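Local coordinates for fatty acid-binding protein homolog 1 (Echinococcus granulosus, PDB 1O8V) that binds long-chain fatty acids such as palmitate inside its beta-barrel and has been implicated in the acquisition, storage and transport of lipids, at residues Glu15-Asp18 against Lys19-Arg23; Val26-Val29 against Thr30-Met33. All blocks are in the same frame, centred on the assembly; numbering follows the deposited sequence.

Contact 1: Glu15-Asp18 against Lys19-Arg23. With PLM (palmitic acid), chain B.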
# COMPACT_ATOMS: atom_id res chain seq x y z
N GLU A 15 9.49 2.03 8.70
CA GLU A 15 9.51 2.71 9.96
C GLU A 15 8.09 3.12 10.31
O GLU A 15 7.37 3.60 9.44
CB GLU A 15 10.41 3.95 9.89
CG GLU A 15 11.89 3.58 9.80
CD GLU A 15 12.81 4.77 9.53
OE1 GLU A 15 12.32 5.90 9.30
OE2 GLU A 15 14.06 4.55 9.53
N GLY A 16 7.67 2.86 11.54
CA GLY A 16 6.37 3.27 12.02
C GLY A 16 5.17 2.42 11.66
O GLY A 16 4.03 2.75 12.01
N PHE A 17 5.39 1.33 10.95
CA PHE A 17 4.28 0.46 10.58
C PHE A 17 3.62 -0.16 11.79
O PHE A 17 2.40 -0.41 11.77
CB PHE A 17 4.75 -0.65 9.64
CG PHE A 17 3.65 -1.33 8.85
CD1 PHE A 17 2.78 -0.59 8.08
CD2 PHE A 17 3.56 -2.71 8.83
CE1 PHE A 17 1.82 -1.22 7.31
CE2 PHE A 17 2.58 -3.35 8.08
CZ PHE A 17 1.73 -2.62 7.32
N ASP A 18 4.41 -0.47 12.82
CA ASP A 18 3.83 -0.97 14.07
C ASP A 18 2.79 -0.01 14.63
O ASP A 18 1.69 -0.42 14.97
CB ASP A 18 4.90 -1.30 15.12
CG ASP A 18 5.88 -0.16 15.39
OD1 ASP A 18 6.08 0.77 14.56
OD2 ASP A 18 6.55 -0.14 16.45
N LYS A 19 3.14 1.26 14.68
CA LYS A 19 2.22 2.27 15.18
C LYS A 19 0.96 2.40 14.34
O LYS A 19 -0.11 2.60 14.88
CB LYS A 19 2.93 3.60 15.35
CG LYS A 19 4.12 3.46 16.27
CD LYS A 19 4.87 4.73 16.44
CE LYS A 19 5.76 4.69 17.65
NZ LYS A 19 6.29 6.04 17.97
N ILE A 20 1.08 2.26 13.01
CA ILE A 20 -0.08 2.29 12.11
C ILE A 20 -1.00 1.12 12.44
O ILE A 20 -2.21 1.28 12.60
CB ILE A 20 0.39 2.20 10.63
CG1 ILE A 20 1.05 3.50 10.18
CG2 ILE A 20 -0.78 1.86 9.72
CD1 ILE A 20 0.13 4.69 10.10
N MET A 21 -0.43 -0.08 12.51
CA MET A 21 -1.24 -1.26 12.78
C MET A 21 -1.94 -1.17 14.15
O MET A 21 -3.07 -1.60 14.30
CB MET A 21 -0.36 -2.53 12.72
CG MET A 21 0.09 -2.92 11.32
SD MET A 21 0.90 -4.52 11.24
CE MET A 21 2.42 -4.16 12.10
N GLU A 22 -1.23 -0.64 15.14
CA GLU A 22 -1.77 -0.48 16.48
C GLU A 22 -2.99 0.44 16.44
O GLU A 22 -4.04 0.14 16.99
CB GLU A 22 -0.68 0.05 17.44
CG GLU A 22 0.39 -1.02 17.75
CD GLU A 22 1.76 -0.53 18.20
OE1 GLU A 22 1.93 0.67 18.48
OE2 GLU A 22 2.67 -1.40 18.30
N ARG A 23 -2.88 1.55 15.71
CA ARG A 23 -3.98 2.50 15.62
C ARG A 23 -5.19 1.95 14.89
O ARG A 23 -6.32 2.31 15.18
CB ARG A 23 -3.51 3.81 14.94
CG ARG A 23 -4.48 4.96 14.98
CD ARG A 23 -4.85 5.42 16.39
NE ARG A 23 -3.69 5.90 17.09
CZ ARG A 23 -3.28 7.16 17.09
NH1 ARG A 23 -3.97 8.10 16.45
NH2 ARG A 23 -2.16 7.48 17.73
C1 PLM B . 2.74 -0.38 1.44
O1 PLM B . 3.93 -0.73 1.80
O2 PLM B . 2.47 -0.41 0.15
C2 PLM B . 1.74 0.04 2.51
C3 PLM B . 0.44 -0.75 2.46
C4 PLM B . -0.39 -0.39 3.70
C5 PLM B . -1.76 -1.07 3.64
C6 PLM B . -2.70 -0.64 4.78
C7 PLM B . -2.25 -1.01 6.19
C8 PLM B . -2.80 -2.37 6.57
C9 PLM B . -2.29 -2.91 7.90
CA PLM B . -2.26 -4.42 7.85
CB PLM B . -0.92 -5.02 8.22
CC PLM B . -0.84 -6.53 8.06
CD PLM B . 0.53 -6.96 7.59
CE PLM B . 0.63 -7.27 6.10
CF PLM B . 2.08 -7.55 5.72
CG PLM B . 2.28 -7.86 4.24
O HOH W 1 5.46 -1.07 18.65
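Gly16, Phe17 and Asp18 hand their carbonyls to Ile20, Met21 and Glu22 in three successive i to i+4 bonds, which define the first turn of helix 17-24 in the helix-turn-helix lid of the fatty-acid-binding barrel. Gly16 is the N-cap residue, and its positive phi of 81° marks the corner where strand 7-15 gives way to the helix. Its O accepts from Ile20 N at 3.2 Å. The next bond is shorter and nearly straight: Met21 N lies 2.9 Å from Phe17 O, with an N-H...O angle of 170°.

Phe17 and Met21, one turn apart, form a Met-aromatic contact. With CG of Phe17 anti to its backbone N (chi1 -162°), the ring runs off the helix toward the barrel interior. Met21 CG sits over one ring face, 4.3 Å from the centroid and close to the normal, a CH-pi approach; SD is oblique to the same ring, and the chain bends there to bring CE to 3.8 Å from Phe17 CD2. Arg128, which binds the fatty-acid carboxylate, adds a cation-pi contact to the Phe17 ring. Both residues also touch the middle of the palmitate chain: its carbon CB lies 3.6 Å from Met21 SD and 3.7 Å from Phe17 CZ. Ile20 turns its branches instead to strands 114-121 and 124-132, so this part of the helix is packed against the barrel.

On the solvent side, the carboxylates of Asp18 and Glu22 approach each other, their like charges probably eased by a water that donates to both. This water lies 2.6 Å from Asp18 OD2 and 2.8 Å from Glu22 OE2.

Contact 2: Val26-Val29 against Thr30-Met33; sequences VDFV and TRKM
Asp27 OD1 is gripped twice by Thr30, by OG1 at 2.8 Å and by the backbone N at 3.0 Å. The amide meets OD1 nearly along its C-O bond, whereas the hydroxyl comes in on the syn side, 29° out of the carboxylate plane. Asp27 places CG between its backbone N and carbonyl carbon (chi1 68°), which swings the carboxylate back over the first turn. Asp27 is thus the N-cap of helix 28-36, the second helix of the lid over the fatty-acid-binding barrel, and its negative charge would suit the positive end of the helix dipole.

The other branch of Thr30 is apolar: CG2 meets Val26 CG1 at 3.6 Å, the two side chains crossing at about a right angle. Arg31 also folds back on Val26. Its chain bends beyond CG so that NH1 donates to Val26 O at 2.9 Å, the acceptor lying within 2° of the guanidinium plane. One face of that guanidinium rests on Phe28 CA, and its plane stands perpendicular to the Phe28 ring, whose CD2 is 3.9 Å from Arg31 NH2.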
# COMPACT_ATOMS: atom_id res chain seq x y z
N VAL A 26 -5.25 -3.72 14.48
CA VAL A 26 -4.71 -5.00 14.05
C VAL A 26 -4.32 -5.80 15.30
O VAL A 26 -3.72 -5.26 16.24
CB VAL A 26 -3.50 -4.81 13.14
CG1 VAL A 26 -2.99 -6.16 12.67
CG2 VAL A 26 -3.88 -3.93 11.91
N ASP A 27 -4.66 -7.08 15.32
CA ASP A 27 -4.42 -7.88 16.52
C ASP A 27 -2.95 -8.26 16.70
O ASP A 27 -2.14 -8.15 15.76
CB ASP A 27 -5.37 -9.10 16.61
CG ASP A 27 -5.14 -10.14 15.56
OD1 ASP A 27 -4.05 -10.25 15.00
OD2 ASP A 27 -6.06 -10.95 15.26
N PHE A 28 -2.61 -8.68 17.92
CA PHE A 28 -1.24 -8.92 18.30
C PHE A 28 -0.51 -9.86 17.36
O PHE A 28 0.62 -9.57 16.97
CB PHE A 28 -1.23 -9.49 19.73
CG PHE A 28 0.12 -9.75 20.27
CD1 PHE A 28 0.75 -10.98 20.05
CD2 PHE A 28 0.79 -8.78 21.02
CE1 PHE A 28 2.01 -11.25 20.57
CE2 PHE A 28 2.05 -9.04 21.55
CZ PHE A 28 2.66 -10.28 21.32
N VAL A 29 -1.12 -10.98 17.04
CA VAL A 29 -0.43 -11.98 16.23
C VAL A 29 -0.15 -11.46 14.84
O VAL A 29 0.95 -11.67 14.31
CB VAL A 29 -1.26 -13.27 16.17
CG1 VAL A 29 -0.64 -14.28 15.18
CG2 VAL A 29 -1.28 -13.88 17.53
N THR A 30 -1.13 -10.75 14.29
CA THR A 30 -1.00 -10.19 12.94
C THR A 30 0.05 -9.10 12.91
O THR A 30 0.80 -9.01 11.95
CB THR A 30 -2.35 -9.68 12.43
OG1 THR A 30 -3.29 -10.77 12.39
CG2 THR A 30 -2.26 -9.21 11.00
N ARG A 31 0.10 -8.30 13.97
CA ARG A 31 1.08 -7.23 14.05
C ARG A 31 2.50 -7.79 14.10
O ARG A 31 3.40 -7.21 13.50
CB ARG A 31 0.85 -6.32 15.26
CG ARG A 31 -0.45 -5.55 15.22
CD ARG A 31 -0.48 -4.31 16.11
NE ARG A 31 0.10 -4.57 17.44
CZ ARG A 31 -0.56 -5.05 18.50
NH1 ARG A 31 -1.85 -5.35 18.43
NH2 ARG A 31 0.09 -5.24 19.63
N LYS A 32 2.69 -8.88 14.84
CA LYS A 32 3.97 -9.59 14.88
C LYS A 32 4.41 -9.97 13.47
O LYS A 32 5.56 -9.74 13.10
CB LYS A 32 3.85 -10.85 15.75
CG LYS A 32 5.13 -11.57 16.03
CD LYS A 32 4.87 -12.81 16.88
CE LYS A 32 6.04 -13.78 16.82
NZ LYS A 32 5.83 -14.97 17.69
N MET A 33 3.49 -10.53 12.70
CA MET A 33 3.77 -10.88 11.31
C MET A 33 4.05 -9.62 10.49
O MET A 33 5.02 -9.57 9.74
CB MET A 33 2.58 -11.61 10.71
CG MET A 33 2.75 -11.96 9.23
SD MET A 33 3.78 -13.39 8.87
CE MET A 33 4.04 -14.17 10.51

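Along the chain, contact 1 begins at the last residue of strand 7-15 and opens helix 17-24; contact 2 follows in series and opens helix 28-36, after which strand 40-47 returns to the barrel. Each contact closes a helical turn within one continuous run of residues, and the two neither nest nor cross. Their centres are 11 Å apart, and they touch directly where the helices meet. Met21 O and Val26 N, 3.0 Å apart, are probably hydrogen-bonded across the connection, while Met21 CE packs on Arg31 O at 3.5 Å and Glu22 CG on Arg31 NE at 3.6 Å. Since Ile20 touches strands 114-121 and 124-132, helix 17-24 ties helix 28-36 to the barrel wall.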